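Local coordinates for protein 11R-lipoxygenase (Gersemia fruticosa, PDB 3VF1) that probably adds molecular oxygen to polyunsaturated fatty acids at a non-heme iron, with an activity that depends on calcium, at residues 310-313 / 314-317; 372-375 / 376-380; 382-385 / 386-390. All coordinates share one frame; numbering follows the deposited sequence.

Interaction 1 (310-313 / 314-317)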
# COMPACT_ATOMS: atom_id res chain seq x y z
N ASP A 310 4.45 19.46 -13.14
CA ASP A 310 4.20 20.70 -12.40
C ASP A 310 3.96 20.41 -10.93
O ASP A 310 3.01 19.73 -10.57
CB ASP A 310 2.99 21.42 -13.00
CG ASP A 310 2.72 22.76 -12.34
OD1 ASP A 310 3.26 23.01 -11.24
OD2 ASP A 310 1.96 23.57 -12.92
N TYR A 311 4.83 20.96 -10.07
CA TYR A 311 4.73 20.74 -8.63
C TYR A 311 4.18 21.96 -7.91
O TYR A 311 4.65 22.35 -6.84
CB TYR A 311 6.09 20.34 -8.07
CG TYR A 311 6.58 19.03 -8.63
CD1 TYR A 311 7.26 18.98 -9.84
CD2 TYR A 311 6.34 17.84 -7.97
CE1 TYR A 311 7.69 17.78 -10.36
CE2 TYR A 311 6.77 16.63 -8.48
CZ TYR A 311 7.44 16.61 -9.68
OH TYR A 311 7.87 15.41 -10.20
N LYS A 312 3.16 22.57 -8.51
CA LYS A 312 2.48 23.72 -7.93
C LYS A 312 2.01 23.45 -6.50
O LYS A 312 1.95 24.35 -5.68
CB LYS A 312 1.29 24.11 -8.79
CG LYS A 312 0.48 25.28 -8.25
CD LYS A 312 -0.61 25.69 -9.23
CE LYS A 312 -1.34 26.93 -8.74
NZ LYS A 312 -2.33 27.42 -9.75
N ILE A 313 1.67 22.19 -6.22
CA ILE A 313 1.07 21.84 -4.93
C ILE A 313 2.01 22.13 -3.75
O ILE A 313 1.55 22.29 -2.62
CB ILE A 313 0.64 20.36 -4.89
CG1 ILE A 313 -0.21 20.09 -3.65
CG2 ILE A 313 1.86 19.44 -4.92
CD1 ILE A 313 -0.91 18.75 -3.67
N LEU A 314 3.30 22.22 -4.02
CA LEU A 314 4.27 22.51 -2.97
C LEU A 314 4.23 23.97 -2.54
O LEU A 314 4.82 24.35 -1.53
CB LEU A 314 5.69 22.15 -3.43
CG LEU A 314 6.00 20.65 -3.46
CD1 LEU A 314 7.34 20.40 -4.14
CD2 LEU A 314 6.00 20.09 -2.05
N GLU A 315 3.51 24.79 -3.30
CA GLU A 315 3.40 26.21 -2.99
C GLU A 315 2.68 26.41 -1.66
O GLU A 315 1.55 25.94 -1.48
CB GLU A 315 2.65 26.92 -4.12
CG GLU A 315 3.00 28.39 -4.26
CD GLU A 315 2.51 28.98 -5.57
OE1 GLU A 315 1.63 28.36 -6.21
OE2 GLU A 315 3.01 30.06 -5.97
N GLY A 316 3.34 27.09 -0.73
CA GLY A 316 2.75 27.38 0.56
C GLY A 316 3.15 26.39 1.65
O GLY A 316 2.87 26.61 2.82
N ILE A 317 3.81 25.31 1.25
CA ILE A 317 4.26 24.30 2.21
C ILE A 317 5.58 24.72 2.85
O ILE A 317 6.58 24.89 2.16
CB ILE A 317 4.44 22.93 1.54
CG1 ILE A 317 3.18 22.54 0.76
CG2 ILE A 317 4.79 21.87 2.57
CD1 ILE A 317 1.93 22.46 1.62
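Two backbone hydrogen bonds, each spanning three residues, tie Tyr311 and Lys312 to the residues that follow. Leu314 N donates to Tyr311 O at 3.1 Å, and Glu315 N to Lys312 O at 2.9 Å. In both, the donor sits well above the carbonyl plane, 48° out of it for Tyr311 O, and the i to i+3 spacing is that of a 3-10 turn. A third bond of the same span, Ile317 N to Leu314 O at 3.1 Å, closes a type II beta turn from Leu314 to Ile317. Gly316 occupies its third position with a positive phi of 96°, at which a side chain would collide with the carbonyl oxygen of Glu315. Across this turn, CG1 of Ile317 makes a van der Waals contact with Ile313 O at 3.8 Å. Ahead of the turns, Asp310 OD1 accepts a weak bond from Lys312 N.

The apolar part is slight. Leu314 directs CD1 back to CB of Tyr311 at 4.1 Å, while the Tyr311 ring extends to helix 369-410, where its OH is hydrogen-bonded to Asp383 OD1.

The extended chains of Lys312 and Glu315 cross obliquely, and Glu315 OE1 meets the aliphatic CG of Lys312 at 3.9 Å. Lys312 NZ remains 5.4 Å from Glu315 OE1, so the opposite charges may attract one another without forming an ion pair.

The segment starts at the last residue of strand 306-310 and rests on helix 369-410 through Tyr311, Ile313 and Leu314. Ile313 and Ile317 also touch helix 456-465, whose Lys463 NZ donates to Ile313 O, so the turn joins the end of a strand to two helices.

Interaction 2 (372-375 / 376-380)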
# COMPACT_ATOMS: atom_id res chain seq x y z
N TRP A 372 23.03 22.71 -14.98
CA TRP A 372 21.97 21.82 -15.42
C TRP A 372 21.78 20.67 -14.42
O TRP A 372 20.65 20.28 -14.13
CB TRP A 372 22.28 21.26 -16.80
CG TRP A 372 21.25 20.29 -17.29
CD1 TRP A 372 21.45 19.00 -17.67
CD2 TRP A 372 19.84 20.54 -17.44
NE1 TRP A 372 20.26 18.43 -18.06
CE2 TRP A 372 19.26 19.35 -17.92
CE3 TRP A 372 19.03 21.65 -17.21
CZ2 TRP A 372 17.89 19.24 -18.18
CZ3 TRP A 372 17.67 21.54 -17.47
CH2 TRP A 372 17.12 20.35 -17.94
N ILE A 373 22.88 20.14 -13.91
CA ILE A 373 22.82 19.08 -12.91
C ILE A 373 22.15 19.59 -11.64
O ILE A 373 21.32 18.90 -11.05
CB ILE A 373 24.22 18.53 -12.58
CG1 ILE A 373 24.70 17.63 -13.72
CG2 ILE A 373 24.20 17.75 -11.28
CD1 ILE A 373 26.14 17.17 -13.58
N MET A 374 22.50 20.80 -11.23
CA MET A 374 21.89 21.41 -10.06
C MET A 374 20.38 21.53 -10.25
O MET A 374 19.60 21.16 -9.38
CB MET A 374 22.50 22.78 -9.78
CG MET A 374 21.83 23.56 -8.66
SD MET A 374 22.07 22.83 -7.02
CE MET A 374 23.73 23.39 -6.64
N ALA A 375 19.98 22.05 -11.41
CA ALA A 375 18.57 22.26 -11.70
C ALA A 375 17.80 20.95 -11.61
O ALA A 375 16.70 20.90 -11.06
CB ALA A 375 18.40 22.87 -13.08
N LYS A 376 18.38 19.88 -12.14
CA LYS A 376 17.73 18.57 -12.13
C LYS A 376 17.57 18.04 -10.71
O LYS A 376 16.55 17.44 -10.38
CB LYS A 376 18.53 17.58 -12.98
CG LYS A 376 18.42 17.84 -14.48
CD LYS A 376 19.05 16.72 -15.30
CE LYS A 376 20.55 16.60 -15.04
NZ LYS A 376 21.17 15.54 -15.89
N LEU A 377 18.57 18.25 -9.87
CA LEU A 377 18.53 17.78 -8.49
C LEU A 377 17.37 18.40 -7.73
O LEU A 377 16.71 17.74 -6.93
CB LEU A 377 19.85 18.07 -7.77
CG LEU A 377 21.04 17.23 -8.24
CD1 LEU A 377 22.35 17.79 -7.69
CD2 LEU A 377 20.88 15.78 -7.83
N TRP A 378 17.12 19.68 -7.98
CA TRP A 378 16.04 20.40 -7.30
C TRP A 378 14.66 19.95 -7.78
O TRP A 378 13.69 20.01 -7.03
CB TRP A 378 16.20 21.91 -7.47
CG TRP A 378 17.20 22.51 -6.52
CD1 TRP A 378 18.52 22.76 -6.76
CD2 TRP A 378 16.94 22.94 -5.18
NE1 TRP A 378 19.10 23.32 -5.65
CE2 TRP A 378 18.16 23.44 -4.66
CE3 TRP A 378 15.81 22.95 -4.36
CZ2 TRP A 378 18.27 23.94 -3.37
CZ3 TRP A 378 15.92 23.44 -3.07
CH2 TRP A 378 17.14 23.93 -2.59
N LEU A 379 14.58 19.51 -9.03
CA LEU A 379 13.33 19.00 -9.57
C LEU A 379 12.99 17.65 -8.94
O LEU A 379 11.84 17.39 -8.58
CB LEU A 379 13.42 18.85 -11.10
CG LEU A 379 12.15 18.36 -11.80
CD1 LEU A 379 11.01 19.35 -11.63
CD2 LEU A 379 12.43 18.12 -13.28
N ARG A 380 14.00 16.80 -8.79
CA ARG A 380 13.82 15.49 -8.17
C ARG A 380 13.49 15.62 -6.69
O ARG A 380 12.70 14.85 -6.15
CB ARG A 380 15.08 14.65 -8.34
CG ARG A 380 15.37 14.26 -9.78
CD ARG A 380 14.33 13.29 -10.31
NE ARG A 380 14.34 12.02 -9.59
CZ ARG A 380 13.36 11.12 -9.63
NH1 ARG A 380 12.26 11.35 -10.34
NH2 ARG A 380 13.47 10.00 -8.94
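Trp372 and Lys376, one helical turn apart, both grip OD1 of Asp254: the indole NE1 by a hydrogen bond and the ammonium NZ by a salt bridge. The shared acceptor is consistent with the way the two side chains lie together. The lysine crosses the indole at about a right angle, with CG over the face of the five-membered ring, 4.1 Å from its centroid and 22° off the normal, a CH-pi contact. Lys376 CD lies 3.5 Å from Trp372 NE1, and a bend at chi3 (-63°) turns CE back along the same nitrogen. The buried charge is thus paired with a carboxylate, while CG lies over the ring and CD and CE run past its NE1 rim.

All of this belongs to regular alpha helix, part of the long helix 369-410 of the lipoxygenase domain. Lys376 N donates to Trp372 O at 3.0 Å, and the same four-residue spacing repeats from Leu377, Trp378 and Leu379 back to Ile373, Met374 and Ala375.

On another side of the helix Met374 and Trp378 run alongside one another. The bend at chi2 of Met374 brings SD to the indole edge, 3.3 Å from Trp378 NE1. With SD 81° off the ring normal, this is an edge-on Met-aromatic contact. Next to it, CG2 of Ile373 packs on CD1 of Leu377 at 4.0 Å, and Ile373, Met374 and Leu377 all lean on Ile612 of helix 609-615.

Interaction 3 (382-385 / 386-390)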
# COMPACT_ATOMS: atom_id res chain seq x y z
N ALA A 382 11.80 17.96 -5.23
CA ALA A 382 10.38 18.28 -5.16
C ALA A 382 9.56 17.01 -5.34
O ALA A 382 8.58 16.78 -4.62
CB ALA A 382 10.02 19.30 -6.22
N ASP A 383 9.96 16.18 -6.29
CA ASP A 383 9.24 14.95 -6.59
C ASP A 383 9.28 13.99 -5.40
O ASP A 383 8.31 13.27 -5.16
CB ASP A 383 9.84 14.27 -7.83
CG ASP A 383 9.06 13.03 -8.24
OD1 ASP A 383 8.03 13.18 -8.93
OD2 ASP A 383 9.49 11.91 -7.89
N THR A 384 10.38 13.99 -4.67
CA THR A 384 10.52 13.15 -3.49
C THR A 384 9.49 13.53 -2.43
O THR A 384 8.87 12.66 -1.82
CB THR A 384 11.93 13.25 -2.88
OG1 THR A 384 12.90 12.76 -3.81
CG2 THR A 384 12.01 12.44 -1.59
N GLN A 385 9.32 14.83 -2.22
CA GLN A 385 8.33 15.31 -1.26
C GLN A 385 6.97 14.76 -1.65
O GLN A 385 6.23 14.23 -0.82
CB GLN A 385 8.27 16.85 -1.25
CG GLN A 385 9.61 17.56 -1.24
CD GLN A 385 10.51 17.13 -0.10
OE1 GLN A 385 10.18 17.33 1.07
NE2 GLN A 385 11.65 16.53 -0.43
N TYR A 386 6.66 14.88 -2.94
CA TYR A 386 5.39 14.43 -3.48
C TYR A 386 5.23 12.92 -3.30
O TYR A 386 4.18 12.45 -2.86
CB TYR A 386 5.30 14.80 -4.96
CG TYR A 386 3.93 14.64 -5.57
CD1 TYR A 386 3.40 13.38 -5.84
CD2 TYR A 386 3.15 15.75 -5.88
CE1 TYR A 386 2.15 13.23 -6.40
CE2 TYR A 386 1.90 15.61 -6.44
CZ TYR A 386 1.40 14.35 -6.70
OH TYR A 386 0.15 14.22 -7.26
N HIS A 387 6.27 12.17 -3.64
CA HIS A 387 6.19 10.71 -3.61
C HIS A 387 5.96 10.17 -2.20
O HIS A 387 5.09 9.33 -1.98
CB HIS A 387 7.45 10.08 -4.17
CG HIS A 387 7.58 8.62 -3.87
ND1 HIS A 387 8.48 8.13 -2.95
CD2 HIS A 387 6.91 7.55 -4.35
CE1 HIS A 387 8.36 6.81 -2.89
NE2 HIS A 387 7.41 6.44 -3.73
N GLN A 388 6.75 10.65 -1.24
CA GLN A 388 6.70 10.13 0.12
C GLN A 388 5.35 10.40 0.79
O GLN A 388 4.75 9.49 1.36
CB GLN A 388 7.82 10.73 0.96
CG GLN A 388 9.21 10.24 0.58
CD GLN A 388 9.39 8.75 0.82
OE1 GLN A 388 8.70 8.16 1.65
NE2 GLN A 388 10.31 8.14 0.09
N MET A 389 4.89 11.64 0.72
CA MET A 389 3.71 12.05 1.47
C MET A 389 2.40 11.79 0.72
O MET A 389 1.41 11.37 1.32
CB MET A 389 3.81 13.53 1.84
CG MET A 389 5.06 13.89 2.61
SD MET A 389 5.41 12.73 3.95
CE MET A 389 3.87 12.75 4.85
N ILE A 390 2.39 12.04 -0.59
CA ILE A 390 1.16 11.93 -1.36
C ILE A 390 1.02 10.58 -2.06
O ILE A 390 0.03 9.87 -1.86
CB ILE A 390 1.05 13.06 -2.41
CG1 ILE A 390 0.86 14.40 -1.71
CG2 ILE A 390 -0.10 12.79 -3.37
CD1 ILE A 390 0.80 15.60 -2.64
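Thr384 and Gln388, one helical turn apart, share one flank of the helix and extend in the same direction. Methyl CG2 of Thr384 meets CG of Gln388 at 4.2 Å, and the same CG passes 3.4 Å from Thr384 O. That oxygen takes the backbone bond of the pair, from Gln388 N at 3.0 Å and a nearly straight 172°. Bent at chi2 (-64°), Gln388 carries its amide to Gln582, which receives a hydrogen bond from NE2.

His387 is turned elsewhere: CG is anti to the backbone N (chi1 166°), and the imidazole extends beyond residues 382-385, where NE2 is hydrogen-bonded to Val578 O, next in sequence to the iron ligand Asn579. The backbone under it is held by the short bond from His387 N to Asp383 O, 2.8 Å.

Tyr386 and Ile390 are set face to methyl, CD1 of the isoleucine standing 3.9 Å above the phenol plane and offset toward its rim. Below them Ile390 N donates to Tyr386 O at 2.9 Å. In contrast, Met389 N reaches Gln385 O by a weak bond of 3.3 Å, where the helix widens into a pi-type turn at 387-390. Such a widened turn is a known feature of the lipoxygenase helix that supplies iron-binding histidines, here His392 and His397.

Chemically, the buried ends of Thr384, Gln385, His387 and Gln388 have hydrogen bonds to Ser592, Thr594, Val578 and Gln582, respectively. The Gln388 side chain lies about 4 Å from that of His392, consistent with a second-shell place beside the iron.

Overall arrangement
Interactions 2 and 3 adjoin along helix 369-410, their centres 15 Å apart, while interaction 1 packs against the same helix. Its centre is 11 Å from that of interaction 3 and 17 Å from that of interaction 2. One tie is polar: Tyr311 OH lies 2.6 Å from Asp383 OD1, a probable hydrogen bond. Beside it, Leu314 CD1 meets Ala382 CB at 3.6 Å and Ile313 CD1 meets Ile390 CD1 at 3.7 Å. Tyr311 also touches interaction 2, through CE1 on Leu379 CD1 at 3.9 Å. Interaction 3 alone borders the iron site, the Gln388 side chain being about 8 Å from the metal.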